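Local atomic coordinates of probable branched-chain amino acid ABC transporter, amino acid binding protein (Thermus thermophilus, PDB entry 3LKB), a protein that binds valine and probably delivers branched-chain amino acids to an ABC transporter for uptake into the cell. Residues Y126-V131 with E354-L359; A132-I137 with R164-E169; E360-G363 with P368-E371. The protein carries 2 engineered substitutions. All blocks are in the same frame, centred on the assembly; numbering follows the deposited sequence.

Contact 1: Y126-V131 with E354-L359. With VAL (valine), chain C.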
ATOM      1  N   TYR A 126     -21.977   0.390   9.527  1.00  9.77           N
ATOM      2  CA  TYR A 126     -21.670   1.815   9.388  1.00 10.38           C
ATOM      3  C   TYR A 126     -22.825   2.658   9.905  1.00  9.79           C
ATOM      4  O   TYR A 126     -22.604   3.644  10.609  1.00  9.59           O
ATOM      5  CB  TYR A 126     -21.400   2.223   7.911  1.00 10.23           C
ATOM      6  CG  TYR A 126     -20.259   1.474   7.247  1.00 11.14           C
ATOM      7  CD1 TYR A 126     -19.052   1.339   7.900  1.00 11.98           C
ATOM      8  CD2 TYR A 126     -20.393   0.893   5.955  1.00 10.86           C
ATOM      9  CE1 TYR A 126     -18.026   0.698   7.340  1.00 11.53           C
ATOM     10  CE2 TYR A 126     -19.345   0.220   5.387  1.00  5.49           C
ATOM     11  CZ  TYR A 126     -18.165   0.137   6.109  1.00  8.64           C
ATOM     12  OH  TYR A 126     -17.061  -0.495   5.680  1.00  7.68           O
ATOM     13  N   SER A 127     -24.037   2.277   9.528  1.00  8.52           N
ATOM     14  CA  SER A 127     -25.258   2.944  10.012  1.00  9.56           C
ATOM     15  C   SER A 127     -25.433   3.020  11.537  1.00  9.89           C
ATOM     16  O   SER A 127     -25.668   4.111  12.076  1.00 10.83           O
ATOM     17  CB  SER A 127     -26.496   2.288   9.393  1.00  9.25           C
ATOM     18  OG  SER A 127     -26.470   2.525   8.011  1.00  9.60           O
ATOM     19  N   GLU A 128     -25.312   1.890  12.228  1.00  8.93           N
ATOM     20  CA  GLU A 128     -25.417   1.909  13.691  1.00  9.45           C
ATOM     21  C   GLU A 128     -24.356   2.839  14.292  1.00  8.72           C
ATOM     22  O   GLU A 128     -24.651   3.627  15.183  1.00  9.73           O
ATOM     23  CB  GLU A 128     -25.286   0.489  14.281  1.00  8.97           C
ATOM     24  CG  GLU A 128     -25.592   0.402  15.766  1.00 14.30           C
ATOM     25  CD  GLU A 128     -26.116  -0.949  16.240  1.00 21.10           C
ATOM     26  OE1 GLU A 128     -26.017  -1.999  15.531  1.00 25.51           O
ATOM     27  OE2 GLU A 128     -26.658  -0.961  17.352  1.00 22.75           O
ATOM     28  N   GLN A 129     -23.127   2.702  13.809  1.00  8.18           N
ATOM     29  CA  GLN A 129     -21.980   3.529  14.193  1.00  7.20           C
ATOM     30  C   GLN A 129     -22.323   4.993  14.038  1.00  6.55           C
ATOM     31  O   GLN A 129     -22.198   5.757  14.980  1.00  6.77           O
ATOM     32  CB  GLN A 129     -20.721   3.144  13.325  1.00  6.86           C
ATOM     33  CG  GLN A 129     -20.188   1.764  13.687  1.00  5.98           C
ATOM     34  CD  GLN A 129     -19.215   1.206  12.686  1.00 10.63           C
ATOM     35  OE1 GLN A 129     -18.612   1.918  11.880  1.00 10.46           O
ATOM     36  NE2 GLN A 129     -19.083  -0.085  12.707  1.00 14.70           N
ATOM     37  N   VAL A 130     -22.757   5.393  12.864  1.00  5.76           N
ATOM     38  CA  VAL A 130     -23.069   6.758  12.593  1.00  6.29           C
ATOM     39  C   VAL A 130     -24.241   7.296  13.436  1.00  7.17           C
ATOM     40  O   VAL A 130     -24.131   8.343  13.980  1.00  6.91           O
ATOM     41  CB  VAL A 130     -23.249   7.064  11.078  1.00  6.12           C
ATOM     42  CG1 VAL A 130     -23.932   8.291  10.872  1.00  6.84           C
ATOM     43  CG2 VAL A 130     -22.014   7.102  10.396  1.00  4.24           C
ATOM     44  N   VAL A 131     -25.312   6.533  13.556  1.00  7.09           N
ATOM     45  CA  VAL A 131     -26.405   6.823  14.443  1.00  7.26           C
ATOM     46  C   VAL A 131     -25.970   6.867  15.922  1.00  8.31           C
ATOM     47  O   VAL A 131     -26.427   7.664  16.658  1.00  8.39           O
ATOM     48  CB  VAL A 131     -27.600   5.840  14.222  1.00 20.00           C
ATOM     49  CG1 VAL A 131     -28.656   6.027  15.173  1.00 20.00           C
ATOM     50  CG2 VAL A 131     -28.094   5.897  12.876  1.00 20.00           C
ATOM     51  N   GLU A 354     -22.560  -7.289  18.102  1.00 13.33           N
ATOM     52  CA  GLU A 354     -23.582  -6.269  17.971  1.00 13.39           C
ATOM     53  C   GLU A 354     -23.320  -4.997  18.827  1.00 12.63           C
ATOM     54  O   GLU A 354     -23.985  -3.970  18.643  1.00 13.09           O
ATOM     55  CB  GLU A 354     -24.980  -6.891  18.224  1.00 13.45           C
ATOM     56  CG  GLU A 354     -25.361  -7.197  19.684  1.00 15.92           C
ATOM     57  CD  GLU A 354     -24.526  -8.305  20.391  1.00 20.79           C
ATOM     58  OE1 GLU A 354     -23.788  -9.092  19.715  1.00 17.00           O
ATOM     59  OE2 GLU A 354     -24.650  -8.379  21.647  1.00 22.71           O
ATOM     60  N   GLY A 355     -22.384  -5.064  19.765  1.00 11.89           N
ATOM     61  CA  GLY A 355     -22.014  -3.881  20.542  1.00 10.44           C
ATOM     62  C   GLY A 355     -20.877  -3.068  19.935  1.00 11.09           C
ATOM     63  O   GLY A 355     -20.041  -3.572  19.141  1.00 10.31           O
ATOM     64  N   LEU A 356     -20.860  -1.786  20.297  1.00 10.74           N
ATOM     65  CA  LEU A 356     -19.816  -0.865  19.883  1.00 10.45           C
ATOM     66  C   LEU A 356     -19.617   0.094  21.045  1.00  9.79           C
ATOM     67  O   LEU A 356     -20.412   0.070  21.998  1.00  9.52           O
ATOM     68  CB  LEU A 356     -20.173  -0.132  18.569  1.00 10.91           C
ATOM     69  CG  LEU A 356     -21.538   0.559  18.451  1.00 13.20           C
ATOM     70  CD1 LEU A 356     -21.658   1.692  19.393  1.00 13.95           C
ATOM     71  CD2 LEU A 356     -21.732   1.068  17.054  1.00 14.83           C
ATOM     72  N   ARG A 357     -18.546   0.880  20.992  1.00  7.74           N
ATOM     73  CA  ARG A 357     -18.357   1.971  21.929  1.00  6.71           C
ATOM     74  C   ARG A 357     -17.961   3.220  21.152  1.00  6.99           C
ATOM     75  O   ARG A 357     -17.624   3.151  19.959  1.00  6.34           O
ATOM     76  CB  ARG A 357     -17.214   1.657  22.935  1.00  8.34           C
ATOM     77  CG  ARG A 357     -17.260   0.306  23.662  1.00  4.31           C
ATOM     78  CD  ARG A 357     -16.034   0.137  24.513  1.00  5.20           C
ATOM     79  NE  ARG A 357     -14.869  -0.284  23.734  1.00  6.24           N
ATOM     80  CZ  ARG A 357     -13.661  -0.543  24.246  1.00  5.48           C
ATOM     81  NH1 ARG A 357     -13.462  -0.418  25.566  1.00  5.49           N
ATOM     82  NH2 ARG A 357     -12.651  -0.912  23.435  1.00  2.00           N
ATOM     83  N   ILE A 358     -18.048   4.366  21.817  1.00  6.65           N
ATOM     84  CA  ILE A 358     -17.419   5.568  21.330  1.00  7.12           C
ATOM     85  C   ILE A 358     -16.110   5.758  22.104  1.00  8.21           C
ATOM     86  O   ILE A 358     -16.067   5.656  23.343  1.00  7.75           O
ATOM     87  CB  ILE A 358     -18.335   6.800  21.528  1.00  8.30           C
ATOM     88  CG1 ILE A 358     -19.767   6.558  20.995  1.00  8.76           C
ATOM     89  CG2 ILE A 358     -17.712   8.114  21.038  1.00  4.75           C
ATOM     90  CD1 ILE A 358     -19.855   6.186  19.633  1.00 14.84           C
ATOM     91  N   LEU A 359     -15.029   6.009  21.371  1.00  9.35           N
ATOM     92  CA  LEU A 359     -13.737   6.287  22.003  1.00 10.65           C
ATOM     93  C   LEU A 359     -13.316   7.711  21.639  1.00 10.88           C
ATOM     94  O   LEU A 359     -13.721   8.220  20.589  1.00 11.16           O
ATOM     95  CB  LEU A 359     -12.670   5.261  21.598  1.00 10.30           C
ATOM     96  CG  LEU A 359     -13.140   3.794  21.827  1.00 13.67           C
ATOM     97  CD1 LEU A 359     -13.808   3.106  20.659  1.00 13.28           C
ATOM     98  CD2 LEU A 359     -12.074   2.883  22.347  1.00 12.03           C
TER
HETATM   99  N   VAL C 393     -13.426   0.460   2.973  1.00 17.73           N
HETATM  100  CA  VAL C 393     -14.589  -0.454   3.296  1.00 16.42           C
HETATM  101  C   VAL C 393     -14.281  -1.906   3.184  1.00 18.37           C
HETATM  102  O   VAL C 393     -13.931  -2.427   4.220  1.00 21.88           O
HETATM  103  CB  VAL C 393     -15.796  -0.240   2.411  1.00 15.87           C
HETATM  104  CG1 VAL C 393     -15.544  -0.614   1.032  1.00 11.82           C
HETATM  105  CG2 VAL C 393     -16.838  -1.028   2.909  1.00 12.79           C
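Leu-356, in the loop that leads into strand 357-362, reaches across to the start of helix 126-140 and touches Gln-129 and Glu-128, joining the first turns of the helix to the approach to an antiparallel member of the mixed sheet. The apolar part is carried by one methyl, CD2. It lies 3.8 Å from both CG and CA of Gln-129, and 4.1 Å from CG of Glu-128, so it rests against the aliphatic stems of two polar residues. CG of Leu-356 sits between backbone N and carbonyl carbon (chi1 51°), a less common leucine torsion that directs the branch at the helix.

The polar ends of those two residues are engaged elsewhere. Glu-128 OE2 accepts from Ser-375 N and forms a salt bridge with Arg-379, while Gln-129 OE1 accepts from His-231 N and its NE2 bonds Thr-124 OG1. No hydrogen bond joins the two segments.

Tyr-126, one of ten residues round the bound valine, has the ligand's side chain at its ring edge, though the fine geometry there is doubtful. Long residues with apolar stems and polar tips suit this buried place: the stems accept a leucine methyl, while hydrogen bonds and a salt bridge hold Glu-128 OE2 and the amide of Gln-129.

Contact 2: A132-I137 with R164-E169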
ATOM      1  N   ALA A 132     -25.063   6.007  16.319  1.00  8.19           N
ATOM      2  CA  ALA A 132     -24.575   6.053  17.663  1.00  8.18           C
ATOM      3  C   ALA A 132     -23.852   7.365  17.943  1.00  8.26           C
ATOM      4  O   ALA A 132     -24.072   7.964  18.948  1.00  7.75           O
ATOM      5  CB  ALA A 132     -23.728   4.850  18.001  1.00  8.16           C
ATOM      6  N   LEU A 133     -23.000   7.761  17.037  1.00  6.79           N
ATOM      7  CA  LEU A 133     -22.368   9.076  17.075  1.00  8.28           C
ATOM      8  C   LEU A 133     -23.368  10.277  17.102  1.00  9.34           C
ATOM      9  O   LEU A 133     -23.154  11.263  17.827  1.00 10.35           O
ATOM     10  CB  LEU A 133     -21.445   9.243  15.846  1.00  6.88           C
ATOM     11  CG  LEU A 133     -20.206   8.351  15.854  1.00  7.53           C
ATOM     12  CD1 LEU A 133     -19.574   8.358  14.520  1.00  8.02           C
ATOM     13  CD2 LEU A 133     -19.199   8.725  16.988  1.00  2.00           C
ATOM     14  N   LEU A 134     -24.405  10.220  16.287  1.00  9.63           N
ATOM     15  CA  LEU A 134     -25.402  11.282  16.295  1.00 11.42           C
ATOM     16  C   LEU A 134     -26.090  11.339  17.623  1.00 12.58           C
ATOM     17  O   LEU A 134     -26.404  12.444  18.081  1.00 13.39           O
ATOM     18  CB  LEU A 134     -26.446  11.134  15.200  1.00 10.43           C
ATOM     19  CG  LEU A 134     -25.935  11.284  13.758  1.00 11.55           C
ATOM     20  CD1 LEU A 134     -27.019  10.923  12.745  1.00 11.53           C
ATOM     21  CD2 LEU A 134     -25.408  12.669  13.483  1.00 12.25           C
ATOM     22  N   GLU A 135     -26.313  10.178  18.250  1.00 13.34           N
ATOM     23  CA  GLU A 135     -26.971  10.167  19.534  1.00 14.93           C
ATOM     24  C   GLU A 135     -26.058  10.908  20.486  1.00 14.32           C
ATOM     25  O   GLU A 135     -26.472  11.815  21.202  1.00 15.15           O
ATOM     26  CB  GLU A 135     -27.179   8.753  20.039  1.00 16.10           C
ATOM     27  CG  GLU A 135     -28.453   8.097  19.530  1.00 22.22           C
ATOM     28  CD  GLU A 135     -28.811   6.805  20.313  1.00 30.44           C
ATOM     29  OE1 GLU A 135     -28.513   5.704  19.744  1.00 32.03           O
ATOM     30  OE2 GLU A 135     -29.362   6.911  21.469  1.00 28.77           O
ATOM     31  N   TYR A 136     -24.784  10.546  20.446  1.00 14.36           N
ATOM     32  CA  TYR A 136     -23.794  11.178  21.277  1.00 13.52           C
ATOM     33  C   TYR A 136     -23.798  12.706  21.006  1.00 13.83           C
ATOM     34  O   TYR A 136     -23.770  13.487  21.947  1.00 14.28           O
ATOM     35  CB  TYR A 136     -22.433  10.544  21.002  1.00 13.61           C
ATOM     36  CG  TYR A 136     -21.355  11.085  21.880  1.00 11.77           C
ATOM     37  CD1 TYR A 136     -20.946  10.393  22.998  1.00 13.89           C
ATOM     38  CD2 TYR A 136     -20.786  12.317  21.622  1.00 12.29           C
ATOM     39  CE1 TYR A 136     -19.971  10.911  23.848  1.00 17.01           C
ATOM     40  CE2 TYR A 136     -19.802  12.842  22.449  1.00 13.47           C
ATOM     41  CZ  TYR A 136     -19.418  12.132  23.554  1.00 15.48           C
ATOM     42  OH  TYR A 136     -18.463  12.620  24.365  1.00 20.84           O
ATOM     43  N   ILE A 137     -23.852  13.134  19.742  1.00 13.08           N
ATOM     44  CA  ILE A 137     -23.966  14.562  19.460  1.00 13.33           C
ATOM     45  C   ILE A 137     -25.196  15.217  20.154  1.00 14.11           C
ATOM     46  O   ILE A 137     -25.057  16.289  20.742  1.00 13.90           O
ATOM     47  CB  ILE A 137     -24.009  14.871  17.948  1.00 12.96           C
ATOM     48  CG1 ILE A 137     -22.646  14.636  17.301  1.00 11.43           C
ATOM     49  CG2 ILE A 137     -24.469  16.336  17.713  1.00 11.40           C
ATOM     50  CD1 ILE A 137     -22.718  14.445  15.777  1.00  7.76           C
ATOM     51  N   ARG A 164     -29.702  10.607   8.080  1.00 17.38           N
ATOM     52  CA  ARG A 164     -30.668  11.655   7.861  1.00 19.12           C
ATOM     53  C   ARG A 164     -31.886  11.344   8.713  1.00 19.96           C
ATOM     54  O   ARG A 164     -32.387  12.207   9.476  1.00 20.33           O
ATOM     55  CB  ARG A 164     -31.049  11.796   6.382  1.00 18.93           C
ATOM     56  CG  ARG A 164     -29.925  12.327   5.486  1.00 22.26           C
ATOM     57  CD  ARG A 164     -30.509  12.762   4.126  1.00 27.26           C
ATOM     58  NE  ARG A 164     -29.540  13.096   3.067  1.00 27.23           N
ATOM     59  CZ  ARG A 164     -29.027  14.319   2.880  1.00 29.88           C
ATOM     60  NH1 ARG A 164     -29.363  15.304   3.709  1.00 29.25           N
ATOM     61  NH2 ARG A 164     -28.162  14.559   1.880  1.00 29.30           N
ATOM     62  N   LYS A 165     -32.370  10.116   8.628  1.00 19.98           N
ATOM     63  CA  LYS A 165     -33.553   9.879   9.394  1.00 21.01           C
ATOM     64  C   LYS A 165     -33.311   9.895  10.899  1.00 20.42           C
ATOM     65  O   LYS A 165     -34.187  10.343  11.617  1.00 21.17           O
ATOM     66  CB  LYS A 165     -34.420   8.723   8.875  1.00 21.86           C
ATOM     67  CG  LYS A 165     -33.902   7.375   8.977  1.00 26.45           C
ATOM     68  CD  LYS A 165     -33.488   6.856   7.583  1.00 33.33           C
ATOM     69  CE  LYS A 165     -34.626   6.818   6.585  1.00 35.94           C
ATOM     70  NZ  LYS A 165     -34.857   5.408   6.115  1.00 38.88           N
ATOM     71  N   ALA A 166     -32.133   9.461  11.370  1.00 19.62           N
ATOM     72  CA  ALA A 166     -31.779   9.588  12.783  1.00 17.99           C
ATOM     73  C   ALA A 166     -31.660  11.047  13.201  1.00 17.25           C
ATOM     74  O   ALA A 166     -32.105  11.400  14.276  1.00 15.88           O
ATOM     75  CB  ALA A 166     -30.481   8.811  13.118  1.00 18.01           C
ATOM     76  N   ALA A 167     -31.078  11.891  12.349  1.00 17.07           N
ATOM     77  CA  ALA A 167     -30.913  13.305  12.671  1.00 18.07           C
ATOM     78  C   ALA A 167     -32.259  13.951  12.871  1.00 19.61           C
ATOM     79  O   ALA A 167     -32.464  14.734  13.800  1.00 19.21           O
ATOM     80  CB  ALA A 167     -30.179  14.020  11.594  1.00 17.61           C
ATOM     81  N   ARG A 168     -33.183  13.585  12.000  1.00 21.60           N
ATOM     82  CA  ARG A 168     -34.519  14.062  12.097  1.00 24.70           C
ATOM     83  C   ARG A 168     -35.088  13.652  13.467  1.00 24.52           C
ATOM     84  O   ARG A 168     -35.613  14.495  14.206  1.00 24.54           O
ATOM     85  CB  ARG A 168     -35.355  13.557  10.905  1.00 25.90           C
ATOM     86  CG  ARG A 168     -36.841  13.441  11.203  1.00 32.04           C
ATOM     87  CD  ARG A 168     -37.611  12.730  10.069  1.00 43.44           C
ATOM     88  NE  ARG A 168     -39.040  13.101   9.995  1.00 49.38           N
ATOM     89  CZ  ARG A 168     -39.980  12.821  10.911  1.00 53.60           C
ATOM     90  NH1 ARG A 168     -39.689  12.176  12.061  1.00 52.51           N
ATOM     91  NH2 ARG A 168     -41.236  13.219  10.678  1.00 55.26           N
ATOM     92  N   GLU A 169     -34.941  12.386  13.831  1.00 24.33           N
ATOM     93  CA  GLU A 169     -35.568  11.905  15.066  1.00 25.31           C
ATOM     94  C   GLU A 169     -35.032  12.581  16.316  1.00 24.84           C
ATOM     95  O   GLU A 169     -35.748  12.717  17.303  1.00 25.05           O
ATOM     96  CB  GLU A 169     -35.431  10.393  15.201  1.00 26.35           C
ATOM     97  CG  GLU A 169     -36.384   9.602  14.320  1.00 31.37           C
ATOM     98  CD  GLU A 169     -37.772   9.459  14.949  1.00 38.84           C
ATOM     99  OE1 GLU A 169     -37.865   9.512  16.203  1.00 43.60           O
ATOM    100  OE2 GLU A 169     -38.766   9.305  14.204  1.00 40.55           O
TER
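Two helices of an alpha/beta domain, in the periplasmic binding protein fold, pack side by side here: helix 126-140 and helix 160-170. Strand 145-150 follows the first and strand 173-179 the second, and these two are parallel neighbours in the sheet, an order consistent with the Rossmann-like lobes of this family. The backbones come nearest at Leu-134 and Ala-167, whose CA atoms are 6.9 Å apart.

That closeness suits the residue types. One large side chain, Leu-134, extends from the first helix, and the second offers alanines, whose single methyls let the leucine approach the helix backbone. CG of Leu-134 lies anti to its carbonyl carbon (chi1 -66°), a common helical leucine torsion, with CD1 anti to CA (chi2 172°), which brings that methyl up to the second helix. No hydrogen bond crosses, and the buried surface is a modest 97 Å², so this is apolar packing through one branch.

Neighbours extend the packing: Leu-134 also touches Leu-172 in the loop before strand 173-179, and Ala-167 rests on Ile-174 of that strand. Helix 376-383 and the residue before it add further contacts: Glu-135 bonds through OE1 to Ser-375 OG, and both Glu-135 and Glu-169 touch Leu-377. Across the interface, CD1 of Leu-134 stands 4.1 Å from CB of Ala-166 and 4.2 Å from the backbone N of Ala-167.

Contact 3: E360-G363 with P368-E371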
ATOM      1  N   GLU A 360     -12.539   8.355  22.516  1.00 10.62           N
ATOM      2  CA  GLU A 360     -12.053   9.685  22.279  1.00 10.70           C
ATOM      3  C   GLU A 360     -10.541   9.644  22.220  1.00 10.61           C
ATOM      4  O   GLU A 360      -9.907   9.015  23.084  1.00 11.35           O
ATOM      5  CB  GLU A 360     -12.487  10.625  23.406  1.00 11.04           C
ATOM      6  CG  GLU A 360     -11.935  12.059  23.180  1.00 15.53           C
ATOM      7  CD  GLU A 360     -12.355  13.093  24.207  1.00 22.22           C
ATOM      8  OE1 GLU A 360     -13.033  12.783  25.214  1.00 26.68           O
ATOM      9  OE2 GLU A 360     -11.978  14.255  24.016  1.00 27.26           O
ATOM     10  N   ALA A 361      -9.960  10.311  21.230  1.00 10.40           N
ATOM     11  CA  ALA A 361      -8.489  10.412  21.111  1.00 11.16           C
ATOM     12  C   ALA A 361      -7.946  11.370  22.192  1.00 11.75           C
ATOM     13  O   ALA A 361      -8.329  12.569  22.219  1.00  9.75           O
ATOM     14  CB  ALA A 361      -8.110  10.943  19.720  1.00 10.12           C
ATOM     15  N   LYS A 362      -7.106  10.842  23.098  1.00 12.77           N
ATOM     16  CA  LYS A 362      -6.510  11.681  24.176  1.00 13.80           C
ATOM     17  C   LYS A 362      -5.010  11.431  24.293  1.00 14.10           C
ATOM     18  O   LYS A 362      -4.584  10.301  24.471  1.00 14.50           O
ATOM     19  CB  LYS A 362      -7.171  11.440  25.521  1.00 14.03           C
ATOM     20  CG  LYS A 362      -8.639  11.116  25.471  1.00 18.22           C
ATOM     21  CD  LYS A 362      -9.476  12.016  26.348  1.00 23.70           C
ATOM     22  CE  LYS A 362      -9.952  11.304  27.563  1.00 28.60           C
ATOM     23  NZ  LYS A 362     -11.413  11.550  27.767  1.00 31.18           N
ATOM     24  N   GLY A 363      -4.218  12.486  24.131  1.00 14.39           N
ATOM     25  CA  GLY A 363      -2.766  12.374  24.083  1.00 14.92           C
ATOM     26  C   GLY A 363      -2.262  11.213  23.268  1.00 15.46           C
ATOM     27  O   GLY A 363      -1.388  10.476  23.733  1.00 16.92           O
ATOM     28  N   PRO A 368     -11.725   4.709  25.674  1.00 15.91           N
ATOM     29  CA  PRO A 368     -13.195   4.533  25.690  1.00 16.80           C
ATOM     30  C   PRO A 368     -13.887   5.526  26.601  1.00 17.23           C
ATOM     31  O   PRO A 368     -13.538   5.641  27.777  1.00 18.73           O
ATOM     32  CB  PRO A 368     -13.397   3.110  26.248  1.00 16.71           C
ATOM     33  CG  PRO A 368     -12.061   2.724  26.854  1.00 18.62           C
ATOM     34  CD  PRO A 368     -11.006   3.469  26.038  1.00 15.81           C
ATOM     35  N   VAL A 369     -14.847   6.253  26.056  1.00 16.67           N
ATOM     36  CA  VAL A 369     -15.688   7.102  26.866  1.00 16.19           C
ATOM     37  C   VAL A 369     -17.115   6.516  26.967  1.00 16.75           C
ATOM     38  O   VAL A 369     -18.034   7.229  27.356  1.00 17.10           O
ATOM     39  CB  VAL A 369     -15.726   8.555  26.330  1.00 15.64           C
ATOM     40  CG1 VAL A 369     -14.380   9.213  26.463  1.00 14.19           C
ATOM     41  CG2 VAL A 369     -16.214   8.609  24.874  1.00 16.44           C
ATOM     42  N   THR A 370     -17.304   5.247  26.578  1.00 16.03           N
ATOM     43  CA  THR A 370     -18.565   4.526  26.884  1.00 15.01           C
ATOM     44  C   THR A 370     -18.317   3.040  27.244  1.00 16.05           C
ATOM     45  O   THR A 370     -17.202   2.511  27.102  1.00 16.84           O
ATOM     46  CB  THR A 370     -19.690   4.617  25.759  1.00 13.59           C
ATOM     47  OG1 THR A 370     -19.251   3.985  24.563  1.00 11.40           O
ATOM     48  CG2 THR A 370     -20.103   6.011  25.437  1.00 10.49           C
ATOM     49  N   GLU A 371     -19.357   2.408  27.771  1.00 16.62           N
ATOM     50  CA  GLU A 371     -19.472   0.965  27.860  1.00 16.86           C
ATOM     51  C   GLU A 371     -20.008   0.426  26.514  1.00 15.03           C
ATOM     52  O   GLU A 371     -20.557   1.194  25.715  1.00 13.04           O
ATOM     53  CB  GLU A 371     -20.447   0.668  28.983  1.00 18.19           C
ATOM     54  CG  GLU A 371     -19.803   0.180  30.262  1.00 26.62           C
ATOM     55  CD  GLU A 371     -19.820  -1.372  30.317  1.00 39.61           C
ATOM     56  OE1 GLU A 371     -20.602  -2.013  29.527  1.00 44.42           O
ATOM     57  OE2 GLU A 371     -19.056  -1.954  31.134  1.00 40.45           O
TER
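Strands 357-362 and 365-368 form a beta hairpin with a short turn, and the backbones of 360-363 and 368-371 come nearest at Glu-360 and Pro-368, with CA atoms 6.3 Å apart. No hydrogen bond links the two segments; Glu-360 pairs through its backbone with Val-367, and Val-369 with Ile-358.

Across the contact Val-369 presents one methyl, CG1. It meets CB of Glu-360 at 3.9 Å and, at 4.0 Å each, OE1 of the same residue and NZ of Lys-362. The glutamate chain is extended, with CG anti to the backbone N (chi1 178°), which sends the carboxylate past the methyl. There Lys-362, two residues along the strand, bends back: its NZ gives OE1 a 3.3 Å hydrogen bond within a salt bridge, from well above the carboxylate plane (62°).

Replacing Glu-360 by an alanine would keep the CB contact but would probably leave the Lys-362 ammonium without its mate and free to swing off the methyl. A glutamate and a lysine suit this surface edge, since the glutamate CB and the lysine ammonium both lie against the valine methyl while the opposite charges meet beside it; the tilted bond and exposed lysine are consistent with a pair that may adjust.

Overall arrangement
Contacts 1 and 2 are buried and contact 3 lies at the surface. Helix 126-140 serves the first two, and strand 357-362 serves contacts 1 and 3, so contact 1 is the link between the helical layer and the hairpin at the sheet edge. Leu-133 of contact 2 packs on Ile-358, and Val-131 meets Ala-166, joining the two buried sites; Thr-370 OG1 and Val-369 N probably bond the backbone of Ile-358, joining contacts 1 and 3. Contacts 2 and 3 do not touch. Chemistry follows place: leucine against alanine between helices, leucine against the aliphatic stems of polar residues in contact 1, and valine beside an ion pair at the edge.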